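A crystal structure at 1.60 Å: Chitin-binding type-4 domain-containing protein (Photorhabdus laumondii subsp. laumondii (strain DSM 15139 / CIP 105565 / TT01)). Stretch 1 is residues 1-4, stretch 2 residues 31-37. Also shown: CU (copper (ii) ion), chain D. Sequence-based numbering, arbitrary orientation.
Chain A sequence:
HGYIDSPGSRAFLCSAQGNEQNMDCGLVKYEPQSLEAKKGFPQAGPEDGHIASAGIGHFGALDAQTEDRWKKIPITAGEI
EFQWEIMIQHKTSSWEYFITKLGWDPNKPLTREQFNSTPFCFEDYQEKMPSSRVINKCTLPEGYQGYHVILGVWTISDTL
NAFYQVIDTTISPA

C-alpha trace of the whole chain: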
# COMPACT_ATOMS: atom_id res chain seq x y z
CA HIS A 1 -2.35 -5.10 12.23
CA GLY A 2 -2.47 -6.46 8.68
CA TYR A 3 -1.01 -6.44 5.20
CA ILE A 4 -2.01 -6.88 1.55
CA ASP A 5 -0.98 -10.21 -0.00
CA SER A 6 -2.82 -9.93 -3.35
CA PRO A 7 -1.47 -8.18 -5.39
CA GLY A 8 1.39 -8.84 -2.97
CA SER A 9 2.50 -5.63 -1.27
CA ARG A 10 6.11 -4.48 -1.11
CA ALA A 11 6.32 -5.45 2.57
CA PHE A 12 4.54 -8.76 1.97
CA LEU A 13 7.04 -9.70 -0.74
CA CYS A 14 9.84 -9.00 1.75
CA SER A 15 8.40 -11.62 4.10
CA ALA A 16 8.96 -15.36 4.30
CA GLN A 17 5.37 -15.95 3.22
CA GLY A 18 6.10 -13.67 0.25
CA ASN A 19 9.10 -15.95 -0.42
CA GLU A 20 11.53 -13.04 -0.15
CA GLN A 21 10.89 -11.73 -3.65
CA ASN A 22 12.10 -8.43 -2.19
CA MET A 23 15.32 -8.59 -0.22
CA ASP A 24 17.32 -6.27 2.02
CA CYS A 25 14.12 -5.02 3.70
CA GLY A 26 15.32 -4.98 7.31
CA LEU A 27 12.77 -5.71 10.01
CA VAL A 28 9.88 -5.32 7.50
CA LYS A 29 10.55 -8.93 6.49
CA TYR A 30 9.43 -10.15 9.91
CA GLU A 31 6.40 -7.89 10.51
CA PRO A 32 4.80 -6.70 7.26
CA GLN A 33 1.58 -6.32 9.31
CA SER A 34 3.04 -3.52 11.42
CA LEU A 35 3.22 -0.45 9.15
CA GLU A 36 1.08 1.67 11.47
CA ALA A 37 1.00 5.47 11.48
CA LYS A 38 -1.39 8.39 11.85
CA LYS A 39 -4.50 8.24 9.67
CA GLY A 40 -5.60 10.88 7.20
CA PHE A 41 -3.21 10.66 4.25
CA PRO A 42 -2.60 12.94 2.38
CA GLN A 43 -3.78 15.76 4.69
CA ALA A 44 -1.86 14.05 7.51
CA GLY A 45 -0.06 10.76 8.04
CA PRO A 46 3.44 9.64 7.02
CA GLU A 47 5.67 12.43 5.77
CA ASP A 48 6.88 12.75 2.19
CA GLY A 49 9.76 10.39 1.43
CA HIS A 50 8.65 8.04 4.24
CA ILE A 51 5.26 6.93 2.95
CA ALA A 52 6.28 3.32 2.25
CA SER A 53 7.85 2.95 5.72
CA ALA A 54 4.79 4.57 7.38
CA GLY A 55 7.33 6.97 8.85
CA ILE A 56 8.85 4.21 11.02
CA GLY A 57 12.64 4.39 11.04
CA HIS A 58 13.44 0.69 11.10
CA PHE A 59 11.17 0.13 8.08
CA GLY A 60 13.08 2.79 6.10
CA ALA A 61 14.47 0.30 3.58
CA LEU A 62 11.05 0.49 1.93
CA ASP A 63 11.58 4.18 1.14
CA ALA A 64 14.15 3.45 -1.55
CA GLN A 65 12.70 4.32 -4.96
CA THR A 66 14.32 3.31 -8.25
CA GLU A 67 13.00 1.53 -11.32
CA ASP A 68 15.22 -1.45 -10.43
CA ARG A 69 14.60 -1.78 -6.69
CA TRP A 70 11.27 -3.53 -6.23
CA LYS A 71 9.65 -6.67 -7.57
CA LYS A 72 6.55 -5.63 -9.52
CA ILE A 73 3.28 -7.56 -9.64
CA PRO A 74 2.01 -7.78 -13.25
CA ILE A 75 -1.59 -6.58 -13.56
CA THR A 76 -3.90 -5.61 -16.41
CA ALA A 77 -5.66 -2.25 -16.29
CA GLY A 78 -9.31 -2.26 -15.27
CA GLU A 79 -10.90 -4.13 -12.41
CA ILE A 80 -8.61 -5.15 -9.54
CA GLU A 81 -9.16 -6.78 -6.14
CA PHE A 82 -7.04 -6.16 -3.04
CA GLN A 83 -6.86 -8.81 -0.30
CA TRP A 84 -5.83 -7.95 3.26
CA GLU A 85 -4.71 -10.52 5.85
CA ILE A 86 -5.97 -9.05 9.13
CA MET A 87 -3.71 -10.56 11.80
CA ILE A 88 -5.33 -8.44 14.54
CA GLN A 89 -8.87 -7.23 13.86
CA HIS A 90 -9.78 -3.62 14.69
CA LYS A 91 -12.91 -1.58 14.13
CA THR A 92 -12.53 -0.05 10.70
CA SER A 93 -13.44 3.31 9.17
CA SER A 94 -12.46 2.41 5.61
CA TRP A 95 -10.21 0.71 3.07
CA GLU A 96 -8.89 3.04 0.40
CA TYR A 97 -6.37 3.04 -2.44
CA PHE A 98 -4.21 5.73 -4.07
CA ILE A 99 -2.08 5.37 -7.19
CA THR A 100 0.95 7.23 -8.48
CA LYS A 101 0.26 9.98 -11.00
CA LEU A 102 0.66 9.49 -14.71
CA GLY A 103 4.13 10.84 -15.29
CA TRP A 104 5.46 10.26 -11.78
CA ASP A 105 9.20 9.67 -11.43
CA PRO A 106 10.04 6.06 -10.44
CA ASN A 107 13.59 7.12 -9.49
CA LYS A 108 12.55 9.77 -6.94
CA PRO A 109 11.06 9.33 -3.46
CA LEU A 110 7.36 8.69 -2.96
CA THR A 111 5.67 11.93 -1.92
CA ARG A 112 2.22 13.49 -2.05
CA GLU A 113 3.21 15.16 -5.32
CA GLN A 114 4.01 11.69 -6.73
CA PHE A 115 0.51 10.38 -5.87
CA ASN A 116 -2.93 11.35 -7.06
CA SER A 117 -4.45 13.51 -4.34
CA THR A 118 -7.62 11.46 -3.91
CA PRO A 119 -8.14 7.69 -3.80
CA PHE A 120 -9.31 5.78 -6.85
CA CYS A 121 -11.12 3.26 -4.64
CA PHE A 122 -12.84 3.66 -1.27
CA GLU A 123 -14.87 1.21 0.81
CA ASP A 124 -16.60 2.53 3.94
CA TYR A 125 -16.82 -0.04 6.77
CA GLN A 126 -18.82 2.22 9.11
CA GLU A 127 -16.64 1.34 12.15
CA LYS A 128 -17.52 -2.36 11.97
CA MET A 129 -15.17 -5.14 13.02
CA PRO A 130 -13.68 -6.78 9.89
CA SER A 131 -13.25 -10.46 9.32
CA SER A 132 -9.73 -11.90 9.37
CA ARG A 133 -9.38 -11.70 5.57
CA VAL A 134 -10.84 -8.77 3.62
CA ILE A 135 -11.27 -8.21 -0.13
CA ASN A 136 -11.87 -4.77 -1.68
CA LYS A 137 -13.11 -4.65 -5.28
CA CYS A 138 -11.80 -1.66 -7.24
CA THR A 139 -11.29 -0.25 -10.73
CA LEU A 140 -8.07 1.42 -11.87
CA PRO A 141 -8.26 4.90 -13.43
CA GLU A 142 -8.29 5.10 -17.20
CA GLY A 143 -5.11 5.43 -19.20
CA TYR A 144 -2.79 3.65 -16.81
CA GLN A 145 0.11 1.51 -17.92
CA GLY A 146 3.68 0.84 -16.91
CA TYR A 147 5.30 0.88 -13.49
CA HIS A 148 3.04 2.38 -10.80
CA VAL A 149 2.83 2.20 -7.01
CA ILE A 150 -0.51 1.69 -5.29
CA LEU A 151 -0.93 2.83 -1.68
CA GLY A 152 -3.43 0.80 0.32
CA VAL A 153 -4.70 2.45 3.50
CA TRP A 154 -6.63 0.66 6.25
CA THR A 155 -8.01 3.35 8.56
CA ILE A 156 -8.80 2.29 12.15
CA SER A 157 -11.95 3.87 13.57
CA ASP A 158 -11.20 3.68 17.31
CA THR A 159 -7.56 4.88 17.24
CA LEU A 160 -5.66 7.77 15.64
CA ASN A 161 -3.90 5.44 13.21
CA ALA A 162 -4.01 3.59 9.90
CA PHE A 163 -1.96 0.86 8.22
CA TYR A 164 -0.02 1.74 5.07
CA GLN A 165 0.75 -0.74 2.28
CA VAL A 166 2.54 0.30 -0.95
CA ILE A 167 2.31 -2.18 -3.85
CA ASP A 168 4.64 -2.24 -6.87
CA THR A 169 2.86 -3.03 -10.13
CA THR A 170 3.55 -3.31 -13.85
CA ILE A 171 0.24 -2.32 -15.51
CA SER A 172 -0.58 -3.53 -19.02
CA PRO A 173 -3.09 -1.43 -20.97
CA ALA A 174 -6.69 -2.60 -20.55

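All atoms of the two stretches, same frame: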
# COMPACT_ATOMS: atom_id res chain seq x y z
N HIS A 1 -3.52 -4.59 12.95
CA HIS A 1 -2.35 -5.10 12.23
C HIS A 1 -2.72 -5.99 11.04
O HIS A 1 -3.47 -6.95 11.19
CB HIS A 1 -1.43 -5.86 13.18
CG HIS A 1 -0.66 -4.97 14.10
ND1 HIS A 1 -1.27 -4.23 15.09
CD2 HIS A 1 0.66 -4.69 14.18
CE1 HIS A 1 -0.36 -3.53 15.74
NE2 HIS A 1 0.82 -3.80 15.21
N GLY A 2 -2.19 -5.66 9.87
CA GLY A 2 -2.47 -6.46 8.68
C GLY A 2 -1.67 -5.98 7.49
O GLY A 2 -1.01 -4.94 7.53
N TYR A 3 -1.75 -6.76 6.41
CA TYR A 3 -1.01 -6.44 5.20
C TYR A 3 -1.78 -6.96 3.99
O TYR A 3 -2.68 -7.79 4.11
CB TYR A 3 0.41 -7.02 5.25
CG TYR A 3 0.41 -8.51 5.44
CD1 TYR A 3 0.31 -9.37 4.35
CD2 TYR A 3 0.49 -9.08 6.71
CE1 TYR A 3 0.29 -10.74 4.51
CE2 TYR A 3 0.49 -10.46 6.88
CZ TYR A 3 0.38 -11.27 5.77
OH TYR A 3 0.37 -12.65 5.92
N ILE A 4 -1.41 -6.46 2.81
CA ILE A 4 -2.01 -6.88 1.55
C ILE A 4 -1.13 -7.96 0.92
O ILE A 4 0.07 -7.74 0.69
CB ILE A 4 -2.17 -5.69 0.59
CG1 ILE A 4 -3.12 -4.66 1.21
CG2 ILE A 4 -2.66 -6.18 -0.78
CD1 ILE A 4 -3.30 -3.40 0.36
N GLU A 31 7.69 -8.43 10.06
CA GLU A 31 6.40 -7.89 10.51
C GLU A 31 5.81 -6.96 9.46
O GLU A 31 5.61 -5.76 9.69
CB GLU A 31 6.55 -7.21 11.86
CG GLU A 31 7.74 -6.35 11.96
CD GLU A 31 7.94 -5.88 13.36
OE1 GLU A 31 7.79 -6.73 14.27
OE2 GLU A 31 8.20 -4.68 13.57
N PRO A 32 5.46 -7.51 8.29
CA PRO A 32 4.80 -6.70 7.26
C PRO A 32 3.44 -6.18 7.68
O PRO A 32 2.91 -5.29 7.01
CB PRO A 32 4.67 -7.69 6.09
CG PRO A 32 4.61 -9.06 6.79
CD PRO A 32 5.50 -8.95 7.96
N GLN A 33 2.88 -6.72 8.77
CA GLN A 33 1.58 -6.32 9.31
C GLN A 33 1.64 -5.06 10.15
O GLN A 33 0.58 -4.60 10.62
CB GLN A 33 0.99 -7.46 10.16
CG GLN A 33 1.68 -7.72 11.55
CD GLN A 33 2.83 -8.74 11.46
OE1 GLN A 33 3.39 -8.96 10.39
NE2 GLN A 33 3.17 -9.38 12.59
N SER A 34 2.82 -4.47 10.33
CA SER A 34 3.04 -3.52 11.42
C SER A 34 3.32 -2.10 10.94
O SER A 34 3.87 -1.29 11.71
CB SER A 34 4.17 -4.02 12.31
OG SER A 34 3.81 -5.24 12.94
N LEU A 35 2.94 -1.77 9.71
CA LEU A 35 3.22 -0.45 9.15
C LEU A 35 2.09 0.51 9.55
O LEU A 35 1.22 0.91 8.77
CB LEU A 35 3.40 -0.57 7.64
CG LEU A 35 4.78 -1.17 7.26
CD1 LEU A 35 4.68 -1.99 5.99
CD2 LEU A 35 5.77 -0.05 7.07
N GLU A 36 2.13 0.89 10.83
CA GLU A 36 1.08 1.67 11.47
C GLU A 36 1.54 3.10 11.70
O GLU A 36 2.64 3.33 12.20
CB GLU A 36 0.68 1.03 12.81
CG GLU A 36 -0.54 1.67 13.47
CD GLU A 36 -0.80 1.11 14.85
OE1 GLU A 36 -0.04 0.22 15.27
OE2 GLU A 36 -1.74 1.55 15.53
N ALA A 37 0.68 4.06 11.37
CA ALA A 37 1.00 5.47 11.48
C ALA A 37 -0.30 6.25 11.57
O ALA A 37 -1.39 5.69 11.49
CB ALA A 37 1.85 5.94 10.30
CU CU D . -3.29 -3.99 15.00
O HOH W 1 -2.89 -4.44 17.33
O HOH W 2 -3.04 -1.91 15.98

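What holds the two backbones together? The chain's first residues run past a type I beta turn from Glu-31 to Ser-34, which is closed by a hydrogen bond from Ser-34 N to Glu-31 O of 3.1 Å. The closest backbone approach pairs Gly-2 with Gln-33, whose CA atoms lie 4.1 Å apart. Gly-2 N donates to Gln-33 O at 3.1 Å, but the N-H...O angle of 128° makes this a weak bond. In return, Gln-33 CA lies 3.4 Å from Gly-2 O, a CA-H...O contact with an angle of 149° at the hydrogen. Gly-2 meets the turn through its backbone alone; a CB here would point away from it.

How does Gln-33 cover so much surface when its amide takes no part? Its CB points sideways and the end of the side chain leads away, so the contact rests on its backbone and the first carbons of the side chain. Gln-33 O is 3.4 Å from His-1 CA, Gln-33 CG is 4.0 Å from His-1 CB, and Gln-33 CB meets the edge of the Tyr-3 ring, 3.8 Å from CD2.

What does His-1 meet while it binds copper? Its N and ND1 chelate CU at 2.1 and 2.0 Å, tying the amino terminus and the imidazole to one metal. Away from ND1, His-1 CD2 lies 3.4 Å from Ser-34 OG, which sits near the ring plane at its edge; His-1 CE1, next to ND1, is 3.8 Å from Glu-36 OE1, a contact without a hydrogen bond.

Where does Tyr-3 fit? Its CB points toward the turn and lies 3.5 Å from Pro-32 O. Pro-32 CG sits over one face of the ring, 4.1 Å from Tyr-3 CD2, an apolar contact that buries carbon against carbon.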